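Long-range contacts in quinoline 2-oxidoreductase medium subunit (Pseudomonas putida, PDB 1T3Q), which carries the FAD of a molybdenum hydroxylase that oxidises quinoline, and probably takes part in electron transfer through its flavin: residues 190-195 with 262-267; 197-202 with 278-283; 204-209 with 233-238; 209-214 with 224-229. All coordinates share one frame; numbering follows the deposited sequence.

Overall arrangement
The four contacts are a worked example of how an antiparallel sheet gathers its helices and loops. Contacts 1 and 2 set the beginning of strand 193-202 with the loop before it, and then its later part, against the long helix 261-284, their centres about 22 Å apart. Contacts 3 and 4 belong to the neighbouring strand 205-214 and share Ala209, with centres about 12 Å apart. Strand pairing ties the two sets together: Met194 O and Gly214 N, 2.8 Å apart, link contacts 1 and 4, and Ser200 pairs with Val207 and Ala208 between contacts 2 and 3, whose centres are about 8 Å apart. Among the four, contact 1 alone reaches the flavin, through Tyr190.

Contact 1. Residues 190-195 with 262-267; sequences YALVMA and DLRLSL. With FAD (flavin-adenine dinucleotide), chain R.
Leu192 and Arg264 meet through both polar and apolar groups. The polar link is a weak hydrogen bond from Arg264 NH1 to Leu192 O, 3.5 Å long and bent to 140°, with the oxygen in the guanidinium plane at its edge. A bend at chi2 (-92°) shapes the arginine chain, whose end comes nearer to 190-195 than its base. Stronger partners hold the rest of the group: Asp256 forms a salt bridge with NH2, and Gly259 O accepts from NE. Among the packing contacts, Leu192 CD2 sits over one guanidinium face, off-centre and 3.2 Å from Arg264 NH1. Two pairs are purely apolar: Leu192 CD1 lies 3.7 Å from Leu267 CD1, and Val193 CG2 rests 3.9 Å from Leu267 CB. Tyr190, which takes no part in this packing, supplies the ligand contact: the flavin atom C4X lies over one face of its ring, toward the rim, and Tyr190 OH is 3.5 Å from FAD C10. An alanine at Tyr190 would probably strip this side of the flavin of its aromatic neighbour and open a gap there. The arrangement is consistent with the CO dehydrogenase flavoprotein C-terminal domain; here helix 261-284 packs on an antiparallel sheet, and the loop before strand 193-202 reaches the FAD pocket.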
loop_
_atom_site.group_PDB
_atom_site.type_symbol
_atom_site.label_atom_id
_atom_site.label_comp_id
_atom_site.label_asym_id
_atom_site.label_seq_id
_atom_site.Cartn_x
_atom_site.Cartn_y
_atom_site.Cartn_z
ATOM N N TYR C 190 -27.533 -17.897 -29.704
ATOM C CA TYR C 190 -27.377 -18.612 -30.966
ATOM C C TYR C 190 -28.578 -19.537 -31.083
ATOM O O TYR C 190 -28.869 -20.315 -30.171
ATOM C CB TYR C 190 -26.088 -19.427 -30.971
ATOM C CG TYR C 190 -24.933 -18.710 -31.627
ATOM C CD1 TYR C 190 -24.894 -18.537 -33.010
ATOM C CD2 TYR C 190 -23.889 -18.184 -30.865
ATOM C CE1 TYR C 190 -23.844 -17.857 -33.618
ATOM C CE2 TYR C 190 -22.834 -17.501 -31.468
ATOM C CZ TYR C 190 -22.820 -17.342 -32.840
ATOM O OH TYR C 190 -21.779 -16.666 -33.434
ATOM N N ALA C 191 -29.279 -19.439 -32.206
ATOM C CA ALA C 191 -30.477 -20.233 -32.430
ATOM C C ALA C 191 -30.232 -21.718 -32.636
ATOM O O ALA C 191 -29.251 -22.116 -33.255
ATOM C CB ALA C 191 -31.240 -19.675 -33.625
ATOM N N LEU C 192 -31.129 -22.537 -32.103
ATOM C CA LEU C 192 -31.025 -23.973 -32.292
ATOM C C LEU C 192 -31.567 -24.218 -33.697
ATOM O O LEU C 192 -31.099 -25.100 -34.413
ATOM C CB LEU C 192 -31.874 -24.727 -31.266
ATOM C CG LEU C 192 -31.381 -24.718 -29.815
ATOM C CD1 LEU C 192 -32.306 -25.566 -28.959
ATOM C CD2 LEU C 192 -29.960 -25.259 -29.752
ATOM N N VAL C 193 -32.555 -23.407 -34.081
ATOM C CA VAL C 193 -33.182 -23.495 -35.397
ATOM C C VAL C 193 -33.788 -22.153 -35.798
ATOM O O VAL C 193 -34.327 -21.426 -34.960
ATOM C CB VAL C 193 -34.321 -24.553 -35.429
ATOM C CG1 VAL C 193 -33.774 -25.934 -35.097
ATOM C CG2 VAL C 193 -35.423 -24.168 -34.440
ATOM N N MET C 194 -33.680 -21.814 -37.078
ATOM C CA MET C 194 -34.266 -20.581 -37.581
ATOM C C MET C 194 -35.002 -20.912 -38.870
ATOM O O MET C 194 -34.706 -21.914 -39.519
ATOM C CB MET C 194 -33.201 -19.507 -37.823
ATOM C CG MET C 194 -32.088 -19.878 -38.791
ATOM S SD MET C 194 -30.970 -18.474 -39.023
ATOM C CE MET C 194 -29.974 -18.574 -37.563
ATOM N N ALA C 195 -35.984 -20.091 -39.222
ATOM C CA ALA C 195 -36.756 -20.324 -40.430
ATOM C C ALA C 195 -37.266 -19.016 -41.013
ATOM O O ALA C 195 -37.517 -18.047 -40.292
ATOM C CB ALA C 195 -37.928 -21.259 -40.136
ATOM N N ASP C 262 -33.691 -35.058 -32.261
ATOM C CA ASP C 262 -35.144 -35.083 -32.166
ATOM C C ASP C 262 -35.729 -33.764 -31.683
ATOM O O ASP C 262 -36.752 -33.318 -32.196
ATOM C CB ASP C 262 -35.588 -36.228 -31.252
ATOM C CG ASP C 262 -35.319 -37.587 -31.861
ATOM O OD1 ASP C 262 -35.526 -38.608 -31.167
ATOM O OD2 ASP C 262 -34.902 -37.636 -33.041
ATOM N N LEU C 263 -35.094 -33.147 -30.691
ATOM C CA LEU C 263 -35.570 -31.864 -30.185
ATOM C C LEU C 263 -35.464 -30.845 -31.315
ATOM O O LEU C 263 -36.411 -30.112 -31.600
ATOM C CB LEU C 263 -34.711 -31.401 -29.003
ATOM C CG LEU C 263 -34.995 -29.982 -28.501
ATOM C CD1 LEU C 263 -36.407 -29.905 -27.927
ATOM C CD2 LEU C 263 -33.966 -29.597 -27.449
ATOM N N ARG C 264 -34.297 -30.817 -31.953
ATOM C CA ARG C 264 -34.025 -29.907 -33.061
ATOM C C ARG C 264 -35.123 -29.991 -34.118
ATOM O O ARG C 264 -35.661 -28.971 -34.551
ATOM C CB ARG C 264 -32.689 -30.268 -33.713
ATOM C CG ARG C 264 -31.511 -30.352 -32.760
ATOM C CD ARG C 264 -30.800 -29.036 -32.661
ATOM N NE ARG C 264 -29.674 -29.050 -31.732
ATOM C CZ ARG C 264 -28.843 -28.026 -31.587
ATOM N NH1 ARG C 264 -29.020 -26.935 -32.319
ATOM N NH2 ARG C 264 -27.857 -28.073 -30.701
ATOM N N LEU C 265 -35.447 -31.210 -34.536
ATOM C CA LEU C 265 -36.470 -31.410 -35.557
ATOM C C LEU C 265 -37.835 -30.941 -35.083
ATOM O O LEU C 265 -38.562 -30.269 -35.822
ATOM C CB LEU C 265 -36.528 -32.884 -35.968
ATOM C CG LEU C 265 -35.296 -33.388 -36.727
ATOM C CD1 LEU C 265 -35.397 -34.887 -36.958
ATOM C CD2 LEU C 265 -35.181 -32.649 -38.054
ATOM N N SER C 266 -38.185 -31.287 -33.849
ATOM C CA SER C 266 -39.468 -30.878 -33.300
ATOM C C SER C 266 -39.556 -29.357 -33.289
ATOM O O SER C 266 -40.576 -28.782 -33.665
ATOM C CB SER C 266 -39.636 -31.423 -31.880
ATOM O OG SER C 266 -40.850 -30.966 -31.314
ATOM N N LEU C 267 -38.477 -28.708 -32.865
ATOM C CA LEU C 267 -38.431 -27.254 -32.814
ATOM C C LEU C 267 -38.458 -26.646 -34.219
ATOM O O LEU C 267 -39.129 -25.643 -34.458
ATOM C CB LEU C 267 -37.173 -26.788 -32.069
ATOM C CG LEU C 267 -37.064 -27.140 -30.578
ATOM C CD1 LEU C 267 -35.721 -26.674 -30.039
ATOM C CD2 LEU C 267 -38.201 -26.489 -29.798
HETATM P PA FAD R . -14.438 -10.405 -37.740
HETATM O O1A FAD R . -14.589 -11.135 -36.452
HETATM O O2A FAD R . -13.486 -9.470 -37.852
HETATM O O5B FAD R . -13.975 -11.580 -38.582
HETATM C C5B FAD R . -14.836 -12.619 -39.150
HETATM C C4B FAD R . -13.964 -13.564 -40.082
HETATM O O4B FAD R . -14.195 -13.093 -41.468
HETATM C C3B FAD R . -12.404 -13.602 -39.929
HETATM O O3B FAD R . -11.882 -14.857 -40.247
HETATM C C2B FAD R . -11.959 -12.462 -40.895
HETATM O O2B FAD R . -10.655 -12.656 -41.386
HETATM C C1B FAD R . -12.922 -12.629 -42.034
HETATM N N9A FAD R . -13.303 -11.391 -42.713
HETATM C C8A FAD R . -13.928 -10.292 -42.159
HETATM N N7A FAD R . -14.345 -9.415 -43.069
HETATM C C5A FAD R . -13.959 -9.953 -44.274
HETATM C C6A FAD R . -14.139 -9.493 -45.688
HETATM N N6A FAD R . -14.714 -8.367 -46.031
HETATM N N1A FAD R . -13.612 -10.344 -46.652
HETATM C C2A FAD R . -12.991 -11.534 -46.336
HETATM N N3A FAD R . -12.778 -12.028 -45.082
HETATM C C4A FAD R . -13.228 -11.178 -44.078
HETATM N N1 FAD R . -23.608 -13.734 -35.002
HETATM C C2 FAD R . -24.811 -14.129 -35.428
HETATM O O2 FAD R . -25.008 -14.463 -36.570
HETATM N N3 FAD R . -25.889 -14.367 -34.510
HETATM C C4 FAD R . -25.712 -14.284 -33.130
HETATM O O4 FAD R . -26.646 -14.533 -32.401
HETATM C C4X FAD R . -24.374 -13.930 -32.644
HETATM N N5 FAD R . -24.126 -13.833 -31.297
HETATM C C5X FAD R . -22.879 -13.394 -30.891
HETATM C C6 FAD R . -22.636 -13.304 -29.482
HETATM C C7 FAD R . -21.410 -12.866 -28.981
HETATM C C7M FAD R . -21.196 -12.822 -27.483
HETATM C C8 FAD R . -20.334 -12.459 -29.916
HETATM C C8M FAD R . -18.985 -11.971 -29.444
HETATM C C9 FAD R . -20.567 -12.520 -31.316
HETATM C C9A FAD R . -21.822 -12.997 -31.814
HETATM N N10 FAD R . -22.140 -13.118 -33.239
HETATM C C10 FAD R . -23.343 -13.599 -33.659
HETATM C "C1'" FAD R . -21.047 -12.883 -34.221
HETATM C "C2'" FAD R . -21.147 -11.499 -34.927
HETATM O "O2'" FAD R . -22.220 -11.524 -35.873
HETATM C "C3'" FAD R . -19.790 -11.275 -35.600
HETATM O "O3'" FAD R . -19.615 -9.853 -35.674
HETATM C "C4'" FAD R . -19.700 -11.878 -37.027
HETATM O "O4'" FAD R . -19.919 -13.291 -37.009
HETATM C "C5'" FAD R . -18.311 -11.597 -37.528
HETATM O "O5'" FAD R . -18.260 -10.178 -38.156
HETATM P P FAD R . -17.110 -9.270 -37.811
HETATM O O1P FAD R . -17.342 -8.001 -38.639
HETATM O O2P FAD R . -16.925 -9.106 -36.444
HETATM O O3P FAD R . -15.883 -9.903 -38.321
#

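Contact 2. Residues 197-202 with 278-283; sequences AGLSMQ and KAAQGA
Leu199 and Met201 reach helix 278-283 with the same first torsion, CG anti to the carbonyl carbon (chi1 -54° in Leu199, -52° in Met201), but end differently. Leu199 stays extended, and its CD1 touches the helix backbone 3.4 Å from Ala280 N, with Ala279 CB 3.7 Å from the same methyl. Met201 is bent at both later torsions: its CG presses tightly on Ala283 CB at 3.5 Å, and the two bends bring CE to 4.1 Å from Ala280 CB. This is a helix packed on one face of an antiparallel sheet, as in an alpha+beta domain, in which Ala197, Leu199 and Met201 line one face of the strand and small alanines let the helix come close. The segment axes approach to 7.9 Å at a crossing angle of -40°. At the start of the strand segment two methyls meet directly, Ala197 CB lying 3.8 Å from Ala279 CB. Ile235, from the loop before helix 237-248, packs against both Leu199 and Ala280.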
loop_
_atom_site.group_PDB
_atom_site.type_symbol
_atom_site.label_atom_id
_atom_site.label_comp_id
_atom_site.label_asym_id
_atom_site.label_seq_id
_atom_site.Cartn_x
_atom_site.Cartn_y
_atom_site.Cartn_z
ATOM N N ALA C 197 -39.969 -17.467 -44.206
ATOM C CA ALA C 197 -41.047 -17.813 -45.114
ATOM C C ALA C 197 -41.360 -16.610 -45.984
ATOM O O ALA C 197 -41.714 -15.544 -45.477
ATOM C CB ALA C 197 -42.284 -18.232 -44.329
ATOM N N GLY C 198 -41.192 -16.787 -47.292
ATOM C CA GLY C 198 -41.479 -15.725 -48.239
ATOM C C GLY C 198 -42.704 -16.153 -49.022
ATOM O O GLY C 198 -42.688 -17.192 -49.687
ATOM N N LEU C 199 -43.768 -15.361 -48.953
ATOM C CA LEU C 199 -44.998 -15.713 -49.643
ATOM C C LEU C 199 -45.552 -14.647 -50.563
ATOM O O LEU C 199 -45.359 -13.449 -50.351
ATOM C CB LEU C 199 -46.091 -16.056 -48.630
ATOM C CG LEU C 199 -45.793 -17.119 -47.580
ATOM C CD1 LEU C 199 -46.994 -17.243 -46.656
ATOM C CD2 LEU C 199 -45.480 -18.445 -48.250
ATOM N N SER C 200 -46.251 -15.114 -51.589
ATOM C CA SER C 200 -46.920 -14.249 -52.542
ATOM C C SER C 200 -48.372 -14.705 -52.449
ATOM O O SER C 200 -48.682 -15.872 -52.702
ATOM C CB SER C 200 -46.385 -14.471 -53.953
ATOM O OG SER C 200 -47.124 -13.697 -54.881
ATOM N N MET C 201 -49.253 -13.796 -52.054
ATOM C CA MET C 201 -50.660 -14.128 -51.907
ATOM C C MET C 201 -51.522 -13.353 -52.893
ATOM O O MET C 201 -51.415 -12.133 -53.004
ATOM C CB MET C 201 -51.129 -13.819 -50.482
ATOM C CG MET C 201 -50.269 -14.421 -49.376
ATOM S SD MET C 201 -50.351 -16.221 -49.259
ATOM C CE MET C 201 -51.730 -16.418 -48.134
ATOM N N GLN C 202 -52.372 -14.075 -53.613
ATOM C CA GLN C 202 -53.282 -13.468 -54.573
ATOM C C GLN C 202 -54.643 -13.823 -54.000
ATOM O O GLN C 202 -55.173 -14.907 -54.248
ATOM C CB GLN C 202 -53.098 -14.097 -55.953
ATOM C CG GLN C 202 -53.213 -13.112 -57.098
ATOM C CD GLN C 202 -51.883 -12.836 -57.777
ATOM O OE1 GLN C 202 -51.223 -13.751 -58.271
ATOM N NE2 GLN C 202 -51.488 -11.571 -57.814
ATOM N N LYS C 278 -47.288 -16.615 -39.949
ATOM C CA LYS C 278 -46.970 -15.203 -39.778
ATOM C C LYS C 278 -46.787 -14.514 -41.130
ATOM O O LYS C 278 -47.267 -13.397 -41.338
ATOM C CB LYS C 278 -45.698 -15.054 -38.934
ATOM C CG LYS C 278 -45.416 -13.635 -38.456
ATOM N N ALA C 279 -46.093 -15.180 -42.048
ATOM C CA ALA C 279 -45.859 -14.623 -43.376
ATOM C C ALA C 279 -47.168 -14.490 -44.148
ATOM O O ALA C 279 -47.362 -13.529 -44.891
ATOM C CB ALA C 279 -44.880 -15.499 -44.153
ATOM N N ALA C 280 -48.058 -15.461 -43.978
ATOM C CA ALA C 280 -49.348 -15.439 -44.657
ATOM C C ALA C 280 -50.167 -14.263 -44.131
ATOM O O ALA C 280 -50.850 -13.574 -44.886
ATOM C CB ALA C 280 -50.090 -16.748 -44.413
ATOM N N GLN C 281 -50.085 -14.050 -42.823
ATOM C CA GLN C 281 -50.790 -12.964 -42.153
ATOM C C GLN C 281 -50.292 -11.618 -42.678
ATOM O O GLN C 281 -51.081 -10.764 -43.084
ATOM C CB GLN C 281 -50.535 -13.058 -40.645
ATOM N N GLY C 282 -48.975 -11.439 -42.670
ATOM C CA GLY C 282 -48.391 -10.195 -43.137
ATOM C C GLY C 282 -48.551 -9.946 -44.624
ATOM O O GLY C 282 -48.787 -8.814 -45.044
ATOM N N ALA C 283 -48.425 -11.000 -45.422
ATOM C CA ALA C 283 -48.545 -10.887 -46.873
ATOM C C ALA C 283 -49.899 -10.335 -47.305
ATOM O O ALA C 283 -49.973 -9.456 -48.164
ATOM C CB ALA C 283 -48.301 -12.247 -47.524
#

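Contact 3. Residues 204-209 with 233-238; sequences GRCVAA and KVIDES
Cys206 N donates a nearly straight hydrogen bond to Lys233 O, 3.0 Å long with an angle of 173° at the hydrogen, approaching from above the carbonyl plane; it joins strand 205-214, at Cys206, to the loop 233-236. Outside this bond, Arg205 leans over the loop. Its CG stands anti to the backbone N (chi1 -165°), and the chain bends at chi3 before the guanidinium turns one face to Val234 CG2, which lies off-centre and 3.8 Å from Arg205 NH2. That same nitrogen is hydrogen-bonded to Gly232 O, which helps fix the group's rotation. Gly204 O approaches Val234 CA to 3.6 Å. On the inner side the packing is apolar: Ile235 CD1 touches Cys206 CB at 3.8 Å, and Ile235 continues onto Ile276 of helix 261-284. Farther along, Ser238 OG donates to Asp236 OD2 over 3.0 Å, meeting the carboxylate from above its plane. Two motifs frame the contact: a classic beta bulge, with Val207 and Ala208 both facing Ser200 as the strand turns its corner, and an N-cap, with the Asp236 side chain closing the start of helix 237-248.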
loop_
_atom_site.group_PDB
_atom_site.type_symbol
_atom_site.label_atom_id
_atom_site.label_comp_id
_atom_site.label_asym_id
_atom_site.label_seq_id
_atom_site.Cartn_x
_atom_site.Cartn_y
_atom_site.Cartn_z
ATOM N N GLY C 204 -56.718 -14.808 -50.796
ATOM C CA GLY C 204 -56.327 -15.439 -49.549
ATOM C C GLY C 204 -55.652 -16.748 -49.896
ATOM O O GLY C 204 -55.604 -17.672 -49.089
ATOM N N ARG C 205 -55.119 -16.816 -51.111
ATOM C CA ARG C 205 -54.472 -18.025 -51.593
ATOM C C ARG C 205 -53.000 -17.806 -51.949
ATOM O O ARG C 205 -52.636 -16.795 -52.549
ATOM C CB ARG C 205 -55.249 -18.540 -52.811
ATOM C CG ARG C 205 -54.940 -19.958 -53.234
ATOM C CD ARG C 205 -55.885 -20.371 -54.349
ATOM N NE ARG C 205 -57.281 -20.342 -53.917
ATOM C CZ ARG C 205 -57.861 -21.296 -53.198
ATOM N NH1 ARG C 205 -59.132 -21.182 -52.848
ATOM N NH2 ARG C 205 -57.175 -22.372 -52.841
ATOM N N CYS C 206 -52.160 -18.764 -51.574
ATOM C CA CYS C 206 -50.732 -18.685 -51.859
ATOM C C CYS C 206 -50.464 -19.026 -53.319
ATOM O O CYS C 206 -50.954 -20.032 -53.827
ATOM C CB CYS C 206 -49.954 -19.652 -50.954
ATOM S SG CYS C 206 -48.167 -19.699 -51.269
ATOM N N VAL C 207 -49.690 -18.183 -53.993
ATOM C CA VAL C 207 -49.359 -18.411 -55.395
ATOM C C VAL C 207 -47.877 -18.741 -55.546
ATOM O O VAL C 207 -47.469 -19.381 -56.510
ATOM C CB VAL C 207 -49.697 -17.171 -56.259
ATOM C CG1 VAL C 207 -51.175 -16.834 -56.123
ATOM C CG2 VAL C 207 -48.848 -15.985 -55.838
ATOM N N ALA C 208 -47.077 -18.303 -54.580
ATOM C CA ALA C 208 -45.643 -18.561 -54.596
ATOM C C ALA C 208 -45.139 -18.626 -53.161
ATOM O O ALA C 208 -45.561 -17.840 -52.313
ATOM C CB ALA C 208 -44.917 -17.457 -55.356
ATOM N N ALA C 209 -44.232 -19.559 -52.894
ATOM C CA ALA C 209 -43.692 -19.709 -51.552
ATOM C C ALA C 209 -42.235 -20.141 -51.559
ATOM O O ALA C 209 -41.812 -20.921 -52.408
ATOM C CB ALA C 209 -44.527 -20.723 -50.762
ATOM N N LYS C 233 -52.652 -23.038 -52.156
ATOM C CA LYS C 233 -53.415 -23.332 -50.954
ATOM C C LYS C 233 -53.732 -22.144 -50.060
ATOM O O LYS C 233 -52.995 -21.157 -50.019
ATOM C CB LYS C 233 -52.703 -24.425 -50.146
ATOM C CG LYS C 233 -52.647 -25.746 -50.896
ATOM C CD LYS C 233 -52.219 -26.901 -50.025
ATOM C CE LYS C 233 -52.250 -28.190 -50.819
ATOM N NZ LYS C 233 -51.366 -28.098 -52.014
ATOM N N VAL C 234 -54.872 -22.234 -49.384
ATOM C CA VAL C 234 -55.285 -21.212 -48.439
ATOM C C VAL C 234 -54.493 -21.631 -47.214
ATOM O O VAL C 234 -54.678 -22.735 -46.701
ATOM C CB VAL C 234 -56.789 -21.298 -48.115
ATOM C CG1 VAL C 234 -57.126 -20.354 -46.969
ATOM C CG2 VAL C 234 -57.606 -20.946 -49.348
ATOM N N ILE C 235 -53.601 -20.762 -46.757
ATOM C CA ILE C 235 -52.761 -21.086 -45.620
ATOM C C ILE C 235 -53.427 -20.928 -44.258
ATOM O O ILE C 235 -53.695 -19.817 -43.800
ATOM C CB ILE C 235 -51.464 -20.254 -45.662
ATOM C CG1 ILE C 235 -50.698 -20.585 -46.946
ATOM C CG2 ILE C 235 -50.603 -20.551 -44.436
ATOM C CD1 ILE C 235 -49.453 -19.757 -47.167
ATOM N N ASP C 236 -53.701 -22.062 -43.624
ATOM C CA ASP C 236 -54.295 -22.072 -42.299
ATOM C C ASP C 236 -53.430 -22.969 -41.421
ATOM O O ASP C 236 -52.410 -23.492 -41.878
ATOM C CB ASP C 236 -55.747 -22.572 -42.342
ATOM C CG ASP C 236 -55.874 -24.000 -42.840
ATOM O OD1 ASP C 236 -57.025 -24.454 -43.011
ATOM O OD2 ASP C 236 -54.843 -24.673 -43.058
ATOM N N GLU C 237 -53.830 -23.145 -40.167
ATOM C CA GLU C 237 -53.058 -23.959 -39.236
ATOM C C GLU C 237 -52.664 -25.337 -39.755
ATOM O O GLU C 237 -51.488 -25.702 -39.714
ATOM C CB GLU C 237 -53.814 -24.106 -37.911
ATOM N N SER C 238 -53.632 -26.103 -40.246
ATOM C CA SER C 238 -53.339 -27.446 -40.741
ATOM C C SER C 238 -52.408 -27.445 -41.951
ATOM O O SER C 238 -51.554 -28.322 -42.083
ATOM C CB SER C 238 -54.638 -28.181 -41.090
ATOM O OG SER C 238 -55.342 -27.512 -42.120
#

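Contact 4. Residues 209-214 with 224-229; sequences ARIALG and IRANDF
Asn227 and Ile211 pass alongside with their ends pointing opposite ways, the helix side chain reaching in toward the strand backbone while the isoleucine reaches out. With its CG anti to the carbonyl carbon (chi1 -65°), Asn227 lays its side chain beside the strand, CG 3.2 Å from Ala209 O. The amide is probably turned over in the model; the atom built as ND2 lies 2.7 Å from Ile211 N, a contact whose nature stays undecided. Arg210 crosses the amide obliquely, the guanidinium and amide planes standing 45° apart. The same arginine lies alongside Ile224 in the same sense, and its NH1 comes 4.0 Å from Ile224 CD1. On the buried side, Ile211 CG1 packs against Ala226 CB at 4.2 Å, and the isoleucine also touches Thr272 and Ile276 of helix 261-284. An alanine at Asn227 would probably deprive the backbone around Ala209 and Ile211 of its amide neighbour and open a gap beside the isoleucine. The segment axes come within 7.0 Å and run nearly antiparallel, at 153°. The contact closes a beta-hairpin followed by a helix: strand 205-214 pairs with the short strand 221-222, and helix 224-230 carries on in that returning direction, roughly antiparallel to strand 205-214.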
loop_
_atom_site.group_PDB
_atom_site.type_symbol
_atom_site.label_atom_id
_atom_site.label_comp_id
_atom_site.label_asym_id
_atom_site.label_seq_id
_atom_site.Cartn_x
_atom_site.Cartn_y
_atom_site.Cartn_z
ATOM N N ALA C 209 -44.232 -19.559 -52.894
ATOM C CA ALA C 209 -43.692 -19.709 -51.552
ATOM C C ALA C 209 -42.235 -20.141 -51.559
ATOM O O ALA C 209 -41.812 -20.921 -52.408
ATOM C CB ALA C 209 -44.527 -20.723 -50.762
ATOM N N ARG C 210 -41.474 -19.602 -50.611
ATOM C CA ARG C 210 -40.069 -19.945 -50.434
ATOM C C ARG C 210 -39.887 -20.127 -48.932
ATOM O O ARG C 210 -39.905 -19.158 -48.172
ATOM C CB ARG C 210 -39.145 -18.833 -50.948
ATOM C CG ARG C 210 -39.094 -18.706 -52.467
ATOM C CD ARG C 210 -38.400 -19.898 -53.133
ATOM N NE ARG C 210 -36.963 -19.938 -52.856
ATOM C CZ ARG C 210 -36.113 -20.792 -53.424
ATOM N NH1 ARG C 210 -36.548 -21.684 -54.305
ATOM N NH2 ARG C 210 -34.824 -20.754 -53.111
ATOM N N ILE C 211 -39.749 -21.381 -48.516
ATOM C CA ILE C 211 -39.570 -21.730 -47.113
ATOM C C ILE C 211 -38.130 -22.186 -46.928
ATOM O O ILE C 211 -37.646 -23.031 -47.682
ATOM C CB ILE C 211 -40.510 -22.886 -46.707
ATOM C CG1 ILE C 211 -41.946 -22.564 -47.131
ATOM C CG2 ILE C 211 -40.426 -23.128 -45.201
ATOM C CD1 ILE C 211 -42.469 -21.239 -46.606
ATOM N N ALA C 212 -37.450 -21.627 -45.932
ATOM C CA ALA C 212 -36.060 -21.980 -45.671
ATOM C C ALA C 212 -35.771 -22.165 -44.188
ATOM O O ALA C 212 -36.285 -21.433 -43.345
ATOM C CB ALA C 212 -35.135 -20.908 -46.245
ATOM N N LEU C 213 -34.939 -23.153 -43.880
ATOM C CA LEU C 213 -34.555 -23.429 -42.502
ATOM C C LEU C 213 -33.047 -23.287 -42.356
ATOM O O LEU C 213 -32.284 -23.727 -43.219
ATOM C CB LEU C 213 -34.975 -24.844 -42.094
ATOM C CG LEU C 213 -36.452 -25.073 -41.756
ATOM C CD1 LEU C 213 -37.315 -24.856 -42.991
ATOM C CD2 LEU C 213 -36.631 -26.485 -41.236
ATOM N N GLY C 214 -32.622 -22.664 -41.262
ATOM C CA GLY C 214 -31.205 -22.488 -41.022
ATOM C C GLY C 214 -30.806 -23.018 -39.660
ATOM O O GLY C 214 -31.663 -23.276 -38.813
ATOM N N ILE C 224 -37.923 -27.180 -50.750
ATOM C CA ILE C 224 -38.665 -27.262 -52.000
ATOM C C ILE C 224 -39.982 -28.020 -51.853
ATOM O O ILE C 224 -40.995 -27.612 -52.413
ATOM C CB ILE C 224 -37.808 -27.924 -53.097
ATOM C CG1 ILE C 224 -36.521 -27.120 -53.291
ATOM C CG2 ILE C 224 -38.587 -27.995 -54.408
ATOM C CD1 ILE C 224 -36.755 -25.644 -53.564
ATOM N N ARG C 225 -39.967 -29.119 -51.101
ATOM C CA ARG C 225 -41.182 -29.908 -50.888
ATOM C C ARG C 225 -42.298 -29.057 -50.295
ATOM O O ARG C 225 -43.461 -29.187 -50.674
ATOM C CB ARG C 225 -40.912 -31.079 -49.945
ATOM C CG ARG C 225 -40.226 -32.273 -50.573
ATOM N N ALA C 226 -41.938 -28.195 -49.349
ATOM C CA ALA C 226 -42.913 -27.322 -48.708
ATOM C C ALA C 226 -43.361 -26.228 -49.670
ATOM O O ALA C 226 -44.545 -25.889 -49.725
ATOM C CB ALA C 226 -42.312 -26.702 -47.450
ATOM N N ASN C 227 -42.411 -25.672 -50.419
ATOM C CA ASN C 227 -42.715 -24.622 -51.392
ATOM C C ASN C 227 -43.791 -25.116 -52.357
ATOM O O ASN C 227 -44.834 -24.483 -52.529
ATOM C CB ASN C 227 -41.468 -24.256 -52.210
ATOM C CG ASN C 227 -40.364 -23.638 -51.368
ATOM O OD1 ASN C 227 -39.273 -23.358 -51.873
ATOM N ND2 ASN C 227 -40.638 -23.418 -50.095
ATOM N N ASP C 228 -43.518 -26.255 -52.984
ATOM C CA ASP C 228 -44.430 -26.855 -53.951
ATOM C C ASP C 228 -45.803 -27.155 -53.352
ATOM O O ASP C 228 -46.828 -26.927 -53.990
ATOM C CB ASP C 228 -43.809 -28.136 -54.520
ATOM C CG ASP C 228 -42.573 -27.863 -55.371
ATOM O OD1 ASP C 228 -41.945 -28.837 -55.839
ATOM O OD2 ASP C 228 -42.231 -26.676 -55.579
ATOM N N PHE C 229 -45.818 -27.659 -52.122
ATOM C CA PHE C 229 -47.068 -27.980 -51.441
ATOM C C PHE C 229 -47.947 -26.756 -51.196
ATOM O O PHE C 229 -49.166 -26.814 -51.363
ATOM C CB PHE C 229 -46.776 -28.652 -50.097
ATOM C CG PHE C 229 -47.991 -28.818 -49.230
ATOM C CD1 PHE C 229 -48.919 -29.820 -49.491
ATOM C CD2 PHE C 229 -48.222 -27.954 -48.165
ATOM C CE1 PHE C 229 -50.062 -29.960 -48.702
ATOM C CE2 PHE C 229 -49.364 -28.084 -47.369
ATOM C CZ PHE C 229 -50.281 -29.088 -47.638
#